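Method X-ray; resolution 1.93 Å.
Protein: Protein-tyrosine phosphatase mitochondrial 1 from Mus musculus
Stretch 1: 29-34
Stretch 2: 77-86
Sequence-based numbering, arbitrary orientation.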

ATOM      1  N   VAL A  29      -2.193  -8.228 -10.781  1.00 50.12           N
ATOM      2  CA  VAL A  29      -1.122  -7.651  -9.978  1.00 47.46           C
ATOM      3  C   VAL A  29       0.208  -7.678 -10.724  1.00 48.28           C
ATOM      4  O   VAL A  29       0.723  -8.747 -11.054  1.00 47.78           O
ATOM      5  CB  VAL A  29      -0.953  -8.399  -8.639  1.00 47.44           C
ATOM      6  CG1 VAL A  29       0.317  -7.946  -7.937  1.00 47.61           C
ATOM      7  CG2 VAL A  29      -2.172  -8.193  -7.747  1.00 42.27           C
ATOM      8  N   ARG A  30       0.764  -6.498 -10.982  1.00 46.55           N
ATOM      9  CA  ARG A  30       2.072  -6.396 -11.619  1.00 45.63           C
ATOM     10  C   ARG A  30       3.055  -5.649 -10.732  1.00 41.53           C
ATOM     11  O   ARG A  30       4.223  -5.487 -11.077  1.00 43.99           O
ATOM     12  CB  ARG A  30       1.959  -5.711 -12.982  1.00 48.17           C
ATOM     13  CG  ARG A  30       1.170  -6.517 -13.991  1.00 55.14           C
ATOM     14  CD  ARG A  30       1.865  -7.837 -14.278  1.00 60.75           C
ATOM     15  NE  ARG A  30       0.916  -8.877 -14.658  1.00 67.69           N
ATOM     16  CZ  ARG A  30       0.416  -9.021 -15.881  1.00 75.80           C
ATOM     17  NH1 ARG A  30       0.770  -8.180 -16.845  1.00 76.52           N
ATOM     18  NH2 ARG A  30      -0.441 -10.000 -16.139  1.00 77.27           N
ATOM     19  N   GLY A  31       2.574  -5.186  -9.585  1.00 39.43           N
ATOM     20  CA  GLY A  31       3.418  -4.482  -8.644  1.00 37.23           C
ATOM     21  C   GLY A  31       3.061  -4.889  -7.232  1.00 35.94           C
ATOM     22  O   GLY A  31       1.920  -5.246  -6.948  1.00 36.86           O
ATOM     23  N   VAL A  32       4.040  -4.857  -6.342  1.00 34.28           N
ATOM     24  CA  VAL A  32       3.779  -5.177  -4.948  1.00 34.42           C
ATOM     25  C   VAL A  32       4.546  -4.206  -4.068  1.00 36.59           C
ATOM     26  O   VAL A  32       5.726  -3.930  -4.304  1.00 37.61           O
ATOM     27  CB  VAL A  32       4.128  -6.651  -4.618  1.00 46.77           C
ATOM     28  CG1 VAL A  32       5.566  -6.961  -4.998  1.00 51.52           C
ATOM     29  CG2 VAL A  32       3.870  -6.970  -3.137  1.00 42.66           C
ATOM     30  N   ILE A  33       3.850  -3.640  -3.090  1.00 35.43           N
ATOM     31  CA  ILE A  33       4.492  -2.793  -2.102  1.00 35.36           C
ATOM     32  C   ILE A  33       4.626  -3.604  -0.833  1.00 35.14           C
ATOM     33  O   ILE A  33       3.630  -4.008  -0.238  1.00 35.47           O
ATOM     34  CB  ILE A  33       3.697  -1.508  -1.827  1.00 33.24           C
ATOM     35  CG1 ILE A  33       3.603  -0.671  -3.105  1.00 32.68           C
ATOM     36  CG2 ILE A  33       4.354  -0.717  -0.693  1.00 32.50           C
ATOM     37  CD1 ILE A  33       2.826   0.634  -2.946  1.00 34.13           C
ATOM     38  N   THR A  34       5.865  -3.867  -0.441  1.00 36.49           N
ATOM     39  CA  THR A  34       6.138  -4.682   0.736  1.00 38.29           C
ATOM     40  C   THR A  34       6.678  -3.820   1.859  1.00 39.70           C
ATOM     41  O   THR A  34       7.718  -3.182   1.725  1.00 45.11           O
ATOM     42  CB  THR A  34       7.141  -5.804   0.422  1.00 38.61           C
ATOM     43  OG1 THR A  34       6.583  -6.672  -0.574  1.00 40.24           O
ATOM     44  CG2 THR A  34       7.463  -6.607   1.681  1.00 40.09           C
TER
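Stretch 2, residues 77-86: KGVQFALKYQ

The most telling feature of this contact is an absence: Gly-31, near the start of the strand, faces the helix at a position where even a CB would run into Tyr-85. An ideal CB built on it would point toward the helix and lie 2.9 Å from CE2 of Tyr-85, a clash, and 3.2 Å from CE2 of Phe-81, which is tight. With hydrogen in its place, the two aromatic rings close in on the backbone itself, CA of Gly-31 lying 4.0 Å from CE2 of Tyr-85 and 4.1 Å from CE2 of Phe-81.

Stretch 2 is helical throughout, part of a longer helix, and its i to i+4 ladder runs from Phe-81 N to Lys-77 O (3.0 Å) through Gln-86 N to Ala-82 O (2.9 Å); the rung from Tyr-85 N to Phe-81 O, at 3.3 Å, is weak. It lies along the extended strand 29-34 almost exactly antiparallel, at 177° between N-to-C directions, with the axes 9.1 Å apart at closest approach. Such alignment lets one helix face follow the strand: Gly-78, Phe-81 and Tyr-85 recur at spacings of three and four. In the strand Ile-33 points its CA-to-CB bond toward the helix, as a CB on Gly-31 would; Val-32 between them points away, and Arg-30 sideways.

The register runs in reverse, as the direction demands. Toward the C-terminal end of stretch 2, Tyr-85 (chi1 m) spreads one face of its ring over the backbone at Arg-30 and Gly-31. CA of Gly-31 sits 4.3 Å from the Tyr-85 ring centroid, 20° off the normal, a CH-pi contact that the bare glycine makes accessible. CB of Arg-30 reaches CE1 of Tyr-85 at 3.7 Å, but the end of the arginine leads away.

Phe-81, chi1 t, occupies the center. Its edge meets the strand backbone, with CE2 3.9 Å from N of Val-32, and its CD2 packs 3.6 Å from CG1 of Ile-33. Ile-33, in the m,t rotamer, has the largest covered area of these residues and extends CD1 to 3.5 Å from O of Gly-78. The second glycine thus offers backbone to an aliphatic tip, whereas the first offers backbone to aromatic rings.

No hydrogen bond crosses the contact, and only 274 Å² is buried, both sides summed. The rule to read here rests on Gly-31: large helix residues, Tyr-85 and Phe-81, over a strand glycine. Gly-78 is not its equivalent, since an ideal CB there would point sideways and lie 4.0 Å from CD1 of Ile-33, without a clash.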

ATOM      1  N   LYS A  77       6.851   7.836  -2.376  1.00 46.21           N
ATOM      2  CA  LYS A  77       7.411   6.768  -3.198  1.00 48.09           C
ATOM      3  C   LYS A  77       6.370   5.680  -3.433  1.00 41.21           C
ATOM      4  O   LYS A  77       6.181   5.216  -4.560  1.00 41.70           O
ATOM      5  CB  LYS A  77       8.659   6.170  -2.544  1.00 52.33           C
ATOM      6  CG  LYS A  77       9.960   6.825  -2.969  1.00 60.95           C
ATOM      7  CD  LYS A  77      11.162   6.062  -2.435  1.00 67.40           C
ATOM      8  CE  LYS A  77      12.467   6.690  -2.900  1.00 73.72           C
ATOM      9  NZ  LYS A  77      13.653   5.943  -2.392  1.00 77.09           N
ATOM     10  N   GLY A  78       5.691   5.285  -2.362  1.00 36.81           N
ATOM     11  CA  GLY A  78       4.674   4.251  -2.442  1.00 36.19           C
ATOM     12  C   GLY A  78       3.526   4.669  -3.335  1.00 36.08           C
ATOM     13  O   GLY A  78       3.061   3.900  -4.173  1.00 36.18           O
ATOM     14  N   VAL A  79       3.074   5.907  -3.164  1.00 36.71           N
ATOM     15  CA  VAL A  79       1.950   6.410  -3.935  1.00 33.09           C
ATOM     16  C   VAL A  79       2.299   6.550  -5.421  1.00 37.39           C
ATOM     17  O   VAL A  79       1.526   6.139  -6.287  1.00 40.85           O
ATOM     18  CB  VAL A  79       1.437   7.747  -3.358  1.00 37.49           C
ATOM     19  CG1 VAL A  79       0.354   8.337  -4.247  1.00 37.36           C
ATOM     20  CG2 VAL A  79       0.926   7.533  -1.929  1.00 34.52           C
ATOM     21  N   GLN A  80       3.463   7.121  -5.714  1.00 35.46           N
ATOM     22  CA  GLN A  80       3.906   7.255  -7.100  1.00 41.86           C
ATOM     23  C   GLN A  80       4.079   5.888  -7.759  1.00 39.04           C
ATOM     24  O   GLN A  80       3.860   5.736  -8.957  1.00 39.71           O
ATOM     25  CB  GLN A  80       5.206   8.061  -7.183  1.00 50.21           C
ATOM     26  CG  GLN A  80       5.072   9.504  -6.701  1.00 56.13           C
ATOM     27  CD  GLN A  80       4.001  10.281  -7.451  1.00 60.42           C
ATOM     28  OE1 GLN A  80       3.906  10.211  -8.679  1.00 63.98           O
ATOM     29  NE2 GLN A  80       3.193  11.037  -6.713  1.00 57.27           N
ATOM     30  N   PHE A  81       4.472   4.893  -6.967  1.00 37.14           N
ATOM     31  CA  PHE A  81       4.588   3.520  -7.451  1.00 37.78           C
ATOM     32  C   PHE A  81       3.215   2.988  -7.850  1.00 37.67           C
ATOM     33  O   PHE A  81       3.054   2.400  -8.917  1.00 39.65           O
ATOM     34  CB  PHE A  81       5.205   2.633  -6.366  1.00 37.31           C
ATOM     35  CG  PHE A  81       5.497   1.218  -6.808  1.00 39.12           C
ATOM     36  CD1 PHE A  81       6.643   0.923  -7.531  1.00 40.87           C
ATOM     37  CD2 PHE A  81       4.641   0.180  -6.464  1.00 35.06           C
ATOM     38  CE1 PHE A  81       6.920  -0.382  -7.919  1.00 40.30           C
ATOM     39  CE2 PHE A  81       4.909  -1.125  -6.842  1.00 34.20           C
ATOM     40  CZ  PHE A  81       6.052  -1.408  -7.572  1.00 37.81           C
ATOM     41  N   ALA A  82       2.222   3.213  -6.993  1.00 38.28           N
ATOM     42  CA  ALA A  82       0.854   2.801  -7.299  1.00 37.99           C
ATOM     43  C   ALA A  82       0.335   3.510  -8.550  1.00 38.78           C
ATOM     44  O   ALA A  82      -0.337   2.907  -9.382  1.00 36.55           O
ATOM     45  CB  ALA A  82      -0.065   3.078  -6.113  1.00 37.30           C
ATOM     46  N   LEU A  83       0.660   4.795  -8.675  1.00 41.92           N
ATOM     47  CA  LEU A  83       0.181   5.595  -9.799  1.00 42.49           C
ATOM     48  C   LEU A  83       0.851   5.166 -11.095  1.00 45.11           C
ATOM     49  O   LEU A  83       0.243   5.215 -12.169  1.00 45.96           O
ATOM     50  CB  LEU A  83       0.414   7.083  -9.536  1.00 45.10           C
ATOM     51  CG  LEU A  83      -0.372   7.677  -8.360  1.00 47.95           C
ATOM     52  CD1 LEU A  83      -0.021   9.144  -8.147  1.00 50.89           C
ATOM     53  CD2 LEU A  83      -1.867   7.516  -8.581  1.00 47.73           C
ATOM     54  N   LYS A  84       2.111   4.757 -10.989  1.00 45.62           N
ATOM     55  CA  LYS A  84       2.829   4.169 -12.110  1.00 48.68           C
ATOM     56  C   LYS A  84       2.011   3.035 -12.713  1.00 43.99           C
ATOM     57  O   LYS A  84       1.816   2.971 -13.925  1.00 42.06           O
ATOM     58  CB  LYS A  84       4.189   3.642 -11.644  1.00 53.82           C
ATOM     59  CG  LYS A  84       4.916   2.761 -12.648  1.00 60.36           C
ATOM     60  CD  LYS A  84       6.163   2.148 -12.020  1.00 63.66           C
ATOM     61  CE  LYS A  84       6.912   1.262 -12.998  1.00 68.34           C
ATOM     62  NZ  LYS A  84       8.185   0.765 -12.409  1.00 70.28           N
ATOM     63  N   TYR A  85       1.523   2.140 -11.860  1.00 43.97           N
ATOM     64  CA  TYR A  85       0.747   1.000 -12.341  1.00 44.84           C
ATOM     65  C   TYR A  85      -0.698   1.348 -12.714  1.00 46.53           C
ATOM     66  O   TYR A  85      -1.280   0.717 -13.594  1.00 49.94           O
ATOM     67  CB  TYR A  85       0.847  -0.192 -11.380  1.00 42.35           C
ATOM     68  CG  TYR A  85       2.172  -0.899 -11.549  1.00 46.60           C
ATOM     69  CD1 TYR A  85       2.381  -1.767 -12.615  1.00 49.06           C
ATOM     70  CD2 TYR A  85       3.231  -0.655 -10.683  1.00 45.09           C
ATOM     71  CE1 TYR A  85       3.596  -2.391 -12.800  1.00 46.82           C
ATOM     72  CE2 TYR A  85       4.451  -1.278 -10.858  1.00 45.42           C
ATOM     73  CZ  TYR A  85       4.628  -2.142 -11.920  1.00 48.02           C
ATOM     74  OH  TYR A  85       5.839  -2.766 -12.101  1.00 49.92           O
ATOM     75  N   GLN A  86      -1.262   2.362 -12.066  1.00 44.81           N
ATOM     76  CA  GLN A  86      -2.575   2.862 -12.468  1.00 45.82           C
ATOM     77  C   GLN A  86      -2.563   3.332 -13.922  1.00 48.00           C
ATOM     78  O   GLN A  86      -3.515   3.094 -14.665  1.00 47.71           O
ATOM     79  CB  GLN A  86      -3.042   4.006 -11.566  1.00 45.79           C
ATOM     80  CG  GLN A  86      -4.381   4.591 -12.002  1.00 48.81           C
ATOM     81  CD  GLN A  86      -4.753   5.848 -11.241  1.00 52.67           C
ATOM     82  OE1 GLN A  86      -5.240   5.785 -10.111  1.00 55.82           O
ATOM     83  NE2 GLN A  86      -4.537   6.999 -11.865  1.00 58.71           N
TER